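Local coordinates for ABC sugar (Ribose) transporter, periplasmic substrate-binding subunit (Rhodobacter sphaeroides, PDB 3L49), which probably binds a sugar in the periplasm, as the substrate-binding subunit of an ABC transporter that imports it, at residues G193-C198 with T216-Y221; P202-T207 with D224-F229; Q208-A213 with E237-A242; V243-P248 with V277-E282. All blocks are in the same frame, centred on the assembly; numbering follows the deposited sequence. Where two conformers were deposited one is given.

Contact 1: residues G193-C198 with T216-Y221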
loop_
_atom_site.group_PDB
_atom_site.type_symbol
_atom_site.label_atom_id
_atom_site.label_comp_id
_atom_site.label_asym_id
_atom_site.label_seq_id
_atom_site.Cartn_x
_atom_site.Cartn_y
_atom_site.Cartn_z
ATOM N N GLY A 193 18.281 -7.534 13.067
ATOM C CA GLY A 193 19.114 -6.964 12.017
ATOM C C GLY A 193 18.353 -6.235 10.943
ATOM O O GLY A 193 18.949 -5.509 10.144
ATOM N N ALA A 194 17.039 -6.423 10.925
ATOM C CA ALA A 194 16.193 -5.807 9.905
ATOM C C ALA A 194 14.784 -5.591 10.420
ATOM O O ALA A 194 14.327 -6.305 11.312
ATOM C CB ALA A 194 16.165 -6.666 8.644
ATOM N N ILE A 195 14.099 -4.595 9.863
ATOM C CA ILE A 195 12.687 -4.369 10.161
ATOM C C ILE A 195 11.920 -4.183 8.851
ATOM O O ILE A 195 12.332 -3.410 7.981
ATOM C CB ILE A 195 12.447 -3.165 11.136
ATOM C CG1 ILE A 195 13.310 -3.280 12.395
ATOM C CG2 ILE A 195 10.980 -3.065 11.539
ATOM C CD1 ILE A 195 13.087 -2.171 13.447
ATOM N N TRP A 196 10.808 -4.903 8.729
ATOM C CA TRP A 196 9.995 -4.921 7.519
ATOM C C TRP A 196 8.548 -4.459 7.789
ATOM O O TRP A 196 7.964 -4.781 8.831
ATOM C CB TRP A 196 9.999 -6.350 6.926
ATOM C CG TRP A 196 9.227 -6.486 5.646
ATOM C CD1 TRP A 196 9.710 -6.334 4.381
ATOM C CD2 TRP A 196 7.828 -6.774 5.507
ATOM N NE1 TRP A 196 8.706 -6.507 3.463
ATOM C CE2 TRP A 196 7.538 -6.777 4.126
ATOM C CE3 TRP A 196 6.791 -7.024 6.413
ATOM C CZ2 TRP A 196 6.255 -7.028 3.628
ATOM C CZ3 TRP A 196 5.511 -7.265 5.917
ATOM C CH2 TRP A 196 5.258 -7.264 4.539
ATOM N N ALA A 197 7.977 -3.725 6.833
ATOM C CA ALA A 197 6.521 -3.501 6.758
ATOM C C ALA A 197 6.052 -3.458 5.301
ATOM O O ALA A 197 6.853 -3.225 4.394
ATOM C CB ALA A 197 6.112 -2.239 7.490
ATOM N N CYS A 198 4.753 -3.670 5.081
ATOM C CA CYS A 198 4.195 -3.682 3.725
ATOM C C CYS A 198 3.978 -2.261 3.204
ATOM O O CYS A 198 3.565 -2.061 2.057
ATOM C CB CYS A 198 2.894 -4.499 3.653
ATOM S SG CYS A 198 1.458 -3.739 4.483
ATOM N N THR A 216 23.174 1.834 14.691
ATOM C CA THR A 216 23.535 1.974 13.270
ATOM C C THR A 216 23.562 0.630 12.519
ATOM O O THR A 216 23.804 0.599 11.309
ATOM C CB THR A 216 24.928 2.649 13.090
ATOM O OG1 THR A 216 25.895 1.977 13.909
ATOM C CG2 THR A 216 24.892 4.135 13.456
ATOM N N ASP A 217 23.300 -0.462 13.239
ATOM C CA ASP A 217 23.486 -1.826 12.727
ATOM C C ASP A 217 22.206 -2.524 12.234
ATOM O O ASP A 217 22.257 -3.661 11.759
ATOM C CB ASP A 217 24.171 -2.700 13.791
ATOM C CG ASP A 217 23.397 -2.747 15.100
ATOM O OD1 ASP A 217 23.313 -1.701 15.784
ATOM O OD2 ASP A 217 22.882 -3.833 15.449
ATOM N N ILE A 218 21.067 -1.854 12.363
ATOM C CA ILE A 218 19.795 -2.402 11.905
ATOM C C ILE A 218 19.266 -1.511 10.787
ATOM O O ILE A 218 19.408 -0.295 10.856
ATOM C CB ILE A 218 18.768 -2.501 13.062
ATOM C CG1 ILE A 218 19.331 -3.368 14.195
ATOM C CG2 ILE A 218 17.413 -3.038 12.572
ATOM C CD1 ILE A 218 18.559 -3.298 15.487
ATOM N N ARG A 219 18.695 -2.121 9.749
ATOM C CA ARG A 219 18.127 -1.365 8.643
ATOM C C ARG A 219 16.631 -1.627 8.509
ATOM O O ARG A 219 16.150 -2.709 8.841
ATOM C CB ARG A 219 18.869 -1.661 7.330
ATOM C CG ARG A 219 20.336 -1.203 7.295
ATOM C CD ARG A 219 20.475 0.315 7.181
ATOM N NE ARG A 219 21.869 0.741 7.036
ATOM C CZ ARG A 219 22.616 1.263 8.008
ATOM N NH1 ARG A 219 22.121 1.445 9.226
ATOM N NH2 ARG A 219 23.868 1.613 7.757
ATOM N N THR A 220 15.890 -0.618 8.051
ATOM C CA THR A 220 14.435 -0.751 7.859
ATOM C C THR A 220 14.058 -0.784 6.381
ATOM O O THR A 220 14.741 -0.188 5.545
ATOM C CB THR A 220 13.619 0.376 8.542
ATOM O OG1 THR A 220 13.908 1.633 7.916
ATOM C CG2 THR A 220 13.901 0.444 10.045
ATOM N N TYR A 221 12.965 -1.481 6.069
ATOM C CA TYR A 221 12.530 -1.700 4.692
ATOM C C TYR A 221 11.030 -1.570 4.579
ATOM O O TYR A 221 10.291 -2.162 5.364
ATOM C CB TYR A 221 12.964 -3.092 4.205
ATOM C CG TYR A 221 14.459 -3.289 4.264
ATOM C CD1 TYR A 221 15.070 -3.731 5.433
ATOM C CD2 TYR A 221 15.265 -2.982 3.170
ATOM C CE1 TYR A 221 16.438 -3.871 5.515
ATOM C CE2 TYR A 221 16.641 -3.122 3.239
ATOM C CZ TYR A 221 17.214 -3.578 4.416
ATOM O OH TYR A 221 18.563 -3.733 4.515
#
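The first and last strands of a beta-alpha-beta unit lie side by side here, with helix 200-212 as the connection between them. The axes of strands 194-197 and 219-221 run 14° from parallel. Their pairing shows the staggered bonding of parallel strands, in which one residue uses both its N-H and its C=O on flanking residues of the partner. Ile195 does this: its N donates to Arg219 O at 3.0 Å, in the carbonyl plane, and its O accepts from Tyr221 N at 2.8 Å, nearly along the C=O axis. Ala197 N reaches Tyr221 O at 3.2 Å, while the bond from Arg219 N to Gly193 O is weak. A CA-H...O contact from Ala194 CA to Arg219 O, 3.3 Å, gives that carbonyl a second approach.

Side chains divide between two faces. On one, Ala194 CB sits 4.2 Å from Tyr221 CE1; Trp196 lies on this face too, and all three pack against Met118 of helix 107-122, while Tyr221 OH hydrogen-bonds Asp121. On the other, Ile195 CB meets Thr220 CG2 at 4.0 Å. Ile218 has CG1 beside its backbone N (chi1 -58°), which leaves CG2 anti to it; this methyl lies 3.8 Å from Ala194 N, and the chain crosses that of Ile195 obliquely. Cys198 forms a disulfide with Cys140. Such buried parallel pairing is typical of the alpha/beta lobes of periplasmic sugar-binding proteins.

Contact 2: residues P202-T207 with D224-F229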
loop_
_atom_site.group_PDB
_atom_site.type_symbol
_atom_site.label_atom_id
_atom_site.label_comp_id
_atom_site.label_asym_id
_atom_site.label_seq_id
_atom_site.Cartn_x
_atom_site.Cartn_y
_atom_site.Cartn_z
ATOM N N PRO A 202 4.882 3.213 8.917
ATOM C CA PRO A 202 5.467 2.699 10.171
ATOM C C PRO A 202 7.000 2.655 10.190
ATOM O O PRO A 202 7.608 2.773 11.256
ATOM C CB PRO A 202 4.898 1.273 10.281
ATOM C CG PRO A 202 4.458 0.921 8.910
ATOM C CD PRO A 202 4.043 2.193 8.255
ATOM N N MET A 203 7.620 2.501 9.023
ATOM C CA MET A 203 9.076 2.448 8.951
ATOM C C MET A 203 9.722 3.803 9.218
ATOM O O MET A 203 10.882 3.858 9.622
ATOM C CB MET A 203 9.551 1.815 7.632
ATOM C CG MET A 203 9.187 0.335 7.460
ATOM S SD MET A 203 9.802 -0.741 8.778
ATOM C CE MET A 203 8.435 -0.809 9.926
ATOM N N ILE A 204 8.963 4.883 9.012
ATOM C CA ILE A 204 9.405 6.231 9.389
ATOM C C ILE A 204 9.619 6.296 10.905
ATOM O O ILE A 204 10.648 6.781 11.369
ATOM C CB ILE A 204 8.423 7.332 8.906
ATOM C CG1 ILE A 204 8.398 7.393 7.376
ATOM C CG2 ILE A 204 8.834 8.709 9.441
ATOM C CD1 ILE A 204 7.116 7.997 6.793
ATOM N N GLY A 205 8.659 5.758 11.652
ATOM C CA GLY A 205 8.760 5.628 13.098
ATOM C C GLY A 205 9.845 4.684 13.566
ATOM O O GLY A 205 10.594 5.004 14.491
ATOM N N ALA A 206 9.936 3.526 12.919
ATOM C CA ALA A 206 10.924 2.499 13.284
ATOM C C ALA A 206 12.349 3.022 13.139
ATOM O O ALA A 206 13.192 2.787 14.002
ATOM C CB ALA A 206 10.721 1.235 12.449
ATOM N N THR A 207 12.586 3.763 12.061
ATOM C CA THR A 207 13.868 4.415 11.794
ATOM C C THR A 207 14.203 5.448 12.867
ATOM O O THR A 207 15.326 5.452 13.389
ATOM C CB THR A 207 13.859 5.076 10.403
ATOM O OG1 THR A 207 13.382 4.131 9.442
ATOM C CG2 THR A 207 15.246 5.547 9.991
ATOM N N ASP A 224 6.423 2.314 -0.732
ATOM C CA ASP A 224 5.519 3.394 -1.210
ATOM C C ASP A 224 6.289 4.526 -1.842
ATOM O O ASP A 224 5.956 4.966 -2.935
ATOM C CB ASP A 224 4.577 3.978 -0.145
ATOM C CG ASP A 224 3.279 3.203 -0.026
ATOM O OD1 ASP A 224 3.107 2.226 -0.782
ATOM O OD2 ASP A 224 2.451 3.559 0.837
ATOM N N GLY A 225 7.313 4.998 -1.143
ATOM C CA GLY A 225 8.084 6.139 -1.603
ATOM C C GLY A 225 7.584 7.461 -1.046
ATOM O O GLY A 225 7.666 8.492 -1.724
ATOM N N SER A 226 7.067 7.433 0.184
ATOM C CA SER A 226 6.663 8.650 0.901
ATOM C C SER A 226 7.900 9.516 1.135
ATOM O O SER A 226 8.930 8.998 1.582
ATOM C CB SER A 226 5.978 8.308 2.234
ATOM O OG SER A 226 6.920 7.949 3.233
ATOM N N PRO A 227 7.806 10.830 0.811
ATOM C CA PRO A 227 8.944 11.763 0.796
ATOM C C PRO A 227 9.865 11.697 2.017
ATOM O O PRO A 227 11.082 11.785 1.858
ATOM C CB PRO A 227 8.266 13.131 0.703
ATOM C CG PRO A 227 7.026 12.858 -0.059
ATOM C CD PRO A 227 6.556 11.511 0.417
ATOM N N GLU A 228 9.284 11.515 3.204
ATOM C CA GLU A 228 10.053 11.353 4.448
ATOM C C GLU A 228 10.889 10.072 4.510
ATOM O O GLU A 228 12.015 10.101 5.002
ATOM C CB GLU A 228 9.163 11.496 5.694
ATOM C CG GLU A 228 7.645 11.500 5.419
ATOM C CD GLU A 228 6.785 11.641 6.683
ATOM O OE1 GLU A 228 5.538 11.588 6.559
ATOM O OE2 GLU A 228 7.347 11.798 7.794
ATOM N N PHE A 229 10.364 8.958 4.005
ATOM C CA PHE A 229 11.144 7.718 4.016
ATOM C C PHE A 229 12.224 7.652 2.927
ATOM O O PHE A 229 13.324 7.156 3.172
ATOM C CB PHE A 229 10.264 6.464 4.019
ATOM C CG PHE A 229 10.997 5.224 4.464
ATOM C CD1 PHE A 229 11.335 5.039 5.804
ATOM C CD2 PHE A 229 11.376 4.249 3.540
ATOM C CE1 PHE A 229 12.029 3.898 6.217
ATOM C CE2 PHE A 229 12.057 3.106 3.941
ATOM C CZ PHE A 229 12.387 2.927 5.281
#
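Apolar packing carries most of this contact, and Phe229 is at its centre. CG is anti to the backbone N (chi1 -162°), so the ring extends toward helix 200-212, where CE1 comes within 3.5 Å of Met203 CB. Ile204 and Phe229 slide past each other in opposite directions, Ile204 CG1 4.0 Å from Phe229 CB. The tip of Ile204 fits against the start of the second helix: CD1 lies 3.6 Å from OG of Ser226, the N-cap residue, and 3.7 Å from Glu228 CD. Glu228, extended beyond CG, crosses Ile204 at about a right angle. An alanine in place of Ile204 would remove the branches that touch Phe229, Ser226 and Glu228, and would probably loosen the hold between the two helices. Those helices, 200-212 and 227-234, cover the same face of the lobe's alpha/beta sheet, Thr220 of strand 219-222 touching both Met203 and Phe229.

The hydrogen bonds lie at Thr207 and at the start of the second helix. Thr207 OG1 donates back to Met203 O at 2.5 Å, so this carbonyl is gripped twice, by OG1 and by Thr207 N at 3.0 Å. Thr207 OG1 also hydrogen-bonds Thr220 OG1 and stands at the edge of the Phe229 ring, 3.5 Å from CE1. Asp200 takes the N-H of Ser226.

Contact 3: residues Q208-A213 with E237-A242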
loop_
_atom_site.group_PDB
_atom_site.type_symbol
_atom_site.label_atom_id
_atom_site.label_comp_id
_atom_site.label_asym_id
_atom_site.label_seq_id
_atom_site.Cartn_x
_atom_site.Cartn_y
_atom_site.Cartn_z
ATOM N N GLN A 208 13.226 6.304 13.194
ATOM C CA GLN A 208 13.377 7.318 14.244
ATOM C C GLN A 208 13.778 6.705 15.593
ATOM O O GLN A 208 14.680 7.228 16.267
ATOM C CB GLN A 208 12.095 8.126 14.385
ATOM C CG GLN A 208 11.905 9.208 13.315
ATOM C CD GLN A 208 10.477 9.740 13.258
ATOM O OE1 GLN A 208 10.150 10.588 12.418
ATOM N NE2 GLN A 208 9.615 9.237 14.147
ATOM N N ALA A 209 13.131 5.586 15.951
ATOM C CA ALA A 209 13.421 4.837 17.177
ATOM C C ALA A 209 14.835 4.261 17.231
ATOM O O ALA A 209 15.501 4.361 18.260
ATOM C CB ALA A 209 12.391 3.713 17.375
ATOM N N LEU A 210 15.275 3.645 16.131
ATOM C CA LEU A 210 16.624 3.069 16.029
ATOM C C LEU A 210 17.684 4.144 16.139
ATOM O O LEU A 210 18.722 3.946 16.776
ATOM C CB LEU A 210 16.809 2.339 14.690
ATOM C CG LEU A 210 16.038 1.044 14.419
ATOM C CD1 LEU A 210 16.263 0.606 12.975
ATOM C CD2 LEU A 210 16.426 -0.067 15.397
ATOM N N GLN A 211 17.408 5.274 15.491
ATOM C CA GLN A 211 18.250 6.452 15.545
ATOM C C GLN A 211 18.390 6.955 16.982
ATOM O O GLN A 211 19.504 7.151 17.468
ATOM C CB GLN A 211 17.659 7.529 14.644
ATOM C CG GLN A 211 18.665 8.464 14.069
ATOM C CD GLN A 211 18.518 8.619 12.568
ATOM O OE1 GLN A 211 19.511 8.795 11.862
ATOM N NE2 GLN A 211 17.281 8.551 12.071
ATOM N N ALA A 212 17.260 7.111 17.668
ATOM C CA ALA A 212 17.247 7.510 19.076
ATOM C C ALA A 212 17.946 6.493 20.003
ATOM O O ALA A 212 18.455 6.865 21.069
ATOM C CB ALA A 212 15.817 7.772 19.545
ATOM N N ALA A 213 17.980 5.225 19.585
ATOM C CA ALA A 213 18.651 4.175 20.357
ATOM C C ALA A 213 20.142 4.114 20.051
ATOM O O ALA A 213 20.888 3.408 20.723
ATOM C CB ALA A 213 17.999 2.834 20.104
ATOM N N GLU A 237 23.434 8.582 7.127
ATOM C CA GLU A 237 23.502 8.525 8.589
ATOM C C GLU A 237 22.306 7.765 9.141
ATOM O O GLU A 237 22.343 7.245 10.259
ATOM C CB GLU A 237 23.508 9.936 9.194
ATOM C CG GLU A 237 24.434 10.956 8.519
ATOM C CD GLU A 237 25.908 10.772 8.870
ATOM O OE1 GLU A 237 26.223 10.061 9.851
ATOM O OE2 GLU A 237 26.756 11.353 8.158
ATOM N N SER A 238 21.241 7.718 8.345
ATOM C CA SER A 238 19.977 7.116 8.750
ATOM C C SER A 238 19.961 5.613 8.500
ATOM O O SER A 238 20.450 5.151 7.469
ATOM C CB SER A 238 18.821 7.790 8.006
ATOM O OG SER A 238 17.637 7.020 8.060
ATOM N N PRO A 239 19.398 4.839 9.446
ATOM C CA PRO A 239 19.212 3.396 9.261
ATOM C C PRO A 239 18.052 2.964 8.338
ATOM O O PRO A 239 17.651 1.809 8.377
ATOM C CB PRO A 239 18.977 2.891 10.690
ATOM C CG PRO A 239 18.386 4.031 11.411
ATOM C CD PRO A 239 18.962 5.282 10.786
ATOM N N ALA A 240 17.517 3.859 7.514
ATOM C CA ALA A 240 16.528 3.441 6.522
ATOM C C ALA A 240 17.245 2.765 5.358
ATOM O O ALA A 240 18.115 3.367 4.739
ATOM C CB ALA A 240 15.704 4.616 6.049
ATOM N N GLY A 241 16.872 1.514 5.075
ATOM C CA GLY A 241 17.639 0.634 4.183
ATOM C C GLY A 241 17.240 0.565 2.717
ATOM O O GLY A 241 18.113 0.544 1.848
ATOM N N ALA A 242 15.934 0.496 2.442
ATOM C CA ALA A 242 15.411 0.497 1.068
ATOM C C ALA A 242 13.914 0.747 1.022
ATOM O O ALA A 242 13.193 0.457 1.972
ATOM C CB ALA A 242 15.745 -0.820 0.326
#
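Two torsions of Gln211 carry its amide from helix 200-212 to the segment before strand 240-245. CG stands anti to the backbone N (chi1 -151°), and a bend at chi2 of 130° then brings the amide to CD of Pro239, the two side chains crossing at about a right angle. For the preceding residue, Leu210, the helix backbone itself points CB at the ring.

Pro239 is thus met by two neighbouring residues of the helix. Its CG packs 4.0 Å from Leu210 CB, while its CD lies 3.7 Å from Gln211 OE1 and 3.8 Å from Gln211 CD. OE1 also approaches Ser238 CA at 3.6 Å and Glu237 O at the same distance; OE1 and Glu237 O are both acceptors, so that approach is not a hydrogen bond. The polar amide therefore contributes by van der Waals contact, covering the turn from its exposed side, while Leu210 and the proline are buried.

A hydrogen bond shapes the turn at Ser238. This residue, with OG anti to its backbone N, accepts from Ala240 N at 3.2 Å, the ST turn that leads the chain into its strand. In the alpha/beta fold of this lobe, 240-245 is the strand next to 219-222, and the backbones of Pro239 and Gly241 both bond that of Thr220 there. Thr207, one turn earlier on the helix, touches Ser238 and Pro239 as well, and Pro239 rests on the chain of Arg219 from the neighbouring strand.

Contact 4: residues V243-P248 with V277-E282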
loop_
_atom_site.group_PDB
_atom_site.type_symbol
_atom_site.label_atom_id
_atom_site.label_comp_id
_atom_site.label_asym_id
_atom_site.label_seq_id
_atom_site.Cartn_x
_atom_site.Cartn_y
_atom_site.Cartn_z
ATOM N N VAL A 243 13.454 1.278 -0.104
ATOM C CA VAL A 243 12.040 1.552 -0.311
ATOM C C VAL A 243 11.631 1.221 -1.746
ATOM O O VAL A 243 12.354 1.525 -2.694
ATOM C CB VAL A 243 11.668 3.015 0.101
ATOM C CG1 VAL A 243 12.404 4.065 -0.743
ATOM C CG2 VAL A 243 10.177 3.233 0.053
ATOM N N ALA A 244 10.489 0.561 -1.894
ATOM C CA ALA A 244 9.879 0.364 -3.200
ATOM C C ALA A 244 9.024 1.583 -3.539
ATOM O O ALA A 244 7.902 1.720 -3.051
ATOM C CB ALA A 244 9.049 -0.905 -3.212
ATOM N N ALA A 245 9.563 2.475 -4.367
ATOM C CA ALA A 245 8.880 3.724 -4.683
ATOM C C ALA A 245 7.854 3.582 -5.801
ATOM O O ALA A 245 8.218 3.341 -6.953
ATOM C CB ALA A 245 9.877 4.790 -5.024
ATOM N N GLN A 246 6.579 3.768 -5.453
ATOM C CA GLN A 246 5.461 3.627 -6.382
ATOM C C GLN A 246 5.042 4.957 -7.002
ATOM O O GLN A 246 5.513 6.011 -6.600
ATOM C CB GLN A 246 4.250 3.056 -5.652
ATOM C CG GLN A 246 4.415 1.666 -5.072
ATOM C CD GLN A 246 3.117 1.182 -4.484
ATOM O OE1 GLN A 246 2.322 0.531 -5.160
ATOM N NE2 GLN A 246 2.863 1.548 -3.234
ATOM N N GLN A 247 4.123 4.902 -7.966
ATOM C CA GLN A 247 3.560 6.115 -8.562
ATOM C C GLN A 247 2.036 6.221 -8.373
ATOM O O GLN A 247 1.285 5.951 -9.322
ATOM C CB GLN A 247 3.909 6.179 -10.052
ATOM C CG GLN A 247 5.399 6.208 -10.359
ATOM C CD GLN A 247 5.721 5.706 -11.753
ATOM O OE1 GLN A 247 4.902 5.801 -12.668
ATOM N NE2 GLN A 247 6.925 5.177 -11.925
ATOM N N PRO A 248 1.571 6.596 -7.151
ATOM C CA PRO A 248 0.124 6.716 -6.891
ATOM C C PRO A 248 -0.614 7.677 -7.825
ATOM O O PRO A 248 -1.737 7.378 -8.233
ATOM C CB PRO A 248 0.062 7.216 -5.443
ATOM C CG PRO A 248 1.418 7.747 -5.149
ATOM C CD PRO A 248 2.340 6.874 -5.925
ATOM N N VAL A 277 10.145 1.511 -8.610
ATOM C CA VAL A 277 11.587 1.262 -8.523
ATOM C C VAL A 277 11.921 0.865 -7.090
ATOM O O VAL A 277 11.217 1.260 -6.167
ATOM C CB VAL A 277 12.432 2.515 -8.887
ATOM C CG1 VAL A 277 13.798 2.105 -9.446
ATOM C CG2 VAL A 277 11.709 3.408 -9.886
ATOM N N LEU A 278 12.985 0.082 -6.919
ATOM C CA LEU A 278 13.619 -0.101 -5.620
ATOM C C LEU A 278 14.703 0.964 -5.437
ATOM O O LEU A 278 15.530 1.178 -6.321
ATOM C CB LEU A 278 14.215 -1.506 -5.492
ATOM C CG LEU A 278 14.720 -1.917 -4.109
ATOM C CD1 LEU A 278 13.560 -2.275 -3.212
ATOM C CD2 LEU A 278 15.676 -3.095 -4.220
ATOM N N ILE A 279 14.670 1.646 -4.294
ATOM C CA ILE A 279 15.640 2.687 -3.965
ATOM C C ILE A 279 16.391 2.265 -2.705
ATOM O O ILE A 279 15.788 2.098 -1.650
ATOM C CB ILE A 279 14.948 4.045 -3.717
ATOM C CG1 ILE A 279 14.147 4.485 -4.943
ATOM C CG2 ILE A 279 15.967 5.101 -3.326
ATOM C CD1 ILE A 279 13.355 5.776 -4.725
ATOM N N THR A 280 17.703 2.078 -2.817
ATOM C CA THR A 280 18.515 1.651 -1.675
ATOM C C THR A 280 19.490 2.759 -1.298
ATOM O O THR A 280 19.523 3.806 -1.949
ATOM C CB THR A 280 19.288 0.344 -1.958
ATOM O OG1 THR A 280 20.408 0.623 -2.803
ATOM C CG2 THR A 280 18.398 -0.690 -2.624
ATOM N N LYS A 281 20.278 2.519 -0.250
ATOM C CA LYS A 281 21.218 3.513 0.277
ATOM C C LYS A 281 22.288 3.949 -0.721
ATOM O O LYS A 281 22.553 5.146 -0.850
ATOM C CB LYS A 281 21.884 3.019 1.563
ATOM C CG LYS A 281 20.948 2.889 2.740
ATOM C CD LYS A 281 21.667 3.210 4.039
ATOM C CE LYS A 281 21.598 4.691 4.348
ATOM N NZ LYS A 281 20.193 5.159 4.615
ATOM N N GLU A 282 22.896 2.990 -1.421
ATOM C CA GLU A 282 23.897 3.319 -2.446
ATOM C C GLU A 282 23.272 3.653 -3.807
ATOM O O GLU A 282 23.692 4.612 -4.462
ATOM C CB GLU A 282 24.972 2.231 -2.563
ATOM C CG GLU A 282 24.451 0.803 -2.623
ATOM C CD GLU A 282 25.549 -0.198 -2.916
ATOM O OE1 GLU A 282 26.614 -0.127 -2.263
ATOM O OE2 GLU A 282 25.349 -1.059 -3.799
#
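Every backbone N and O that Val243 and Ala245 direct at the C-terminal strand is satisfied there, in two antiparallel hydrogen-bonded pairs with a non-hydrogen-bonded pair between them. Val243 and Ile279 exchange both bonds: Val243 N gives to Ile279 O at 2.9 Å and Ile279 N to Val243 O at 2.8 Å, each in the plane of its carbonyl. Ala245 and Val277 do likewise but less evenly. Ala245 N reaches Val277 O at 2.7 Å nearly along the C=O axis, whereas Val277 N comes to Ala245 O at 3.1 Å from above the carbonyl plane. Ala244, paired with Leu278, turns its own N and O the other way, to Gly222 and Asp224.

Side chains add to the grip on one face. Ile279 and Val243 lie side by side, CB of Ile279 3.9 Å from Val243 CG1. Because CG1 of Ile279 stands beside its backbone N and the chain then extends (chi2 176°), CD1 reaches Ala245 CB at 3.6 Å.

The polar side chains of Gln246 and Lys281 find partners elsewhere. Lys281 NZ bonds the carbonyls of Val233, Asp235, Ser238 and Ala240, a cluster of acceptors that would favour the charged amine. Gln246 sends OE1 to Ser105 OG and NE2 to an unidentified bound molecule, probably from the crystallisation liquor. Val243 and Ile279 face helix 227-234, Ala244 and Leu278 face helix 107-122, and strand 271-280 runs between strands 240-245 and 101-105 of the mixed sheet.

Strand pairing dominates contacts 1 and 4, side-chain packing contacts 2 and 3. Contact 1 is buried and parallel; contact 4 is antiparallel and partly exposed, with Gln246 bonding an unidentified molecule, probably from the crystallisation liquor. Contacts 2 and 3 share helix 200-212, the former using its inner part, where aromatic and aliphatic groups are buried, the latter its more exposed end, where an amide does part of the covering. Strand 240-245 runs through contacts 3 and 4; its neighbour 219-222 bonds contact 1 to contact 3 through Thr220, whereas contacts 1 and 4 meet only by packing. Phe229 of contact 2 touches Thr220, Ala240 and Val243, so one ring meets residues of the three other contacts.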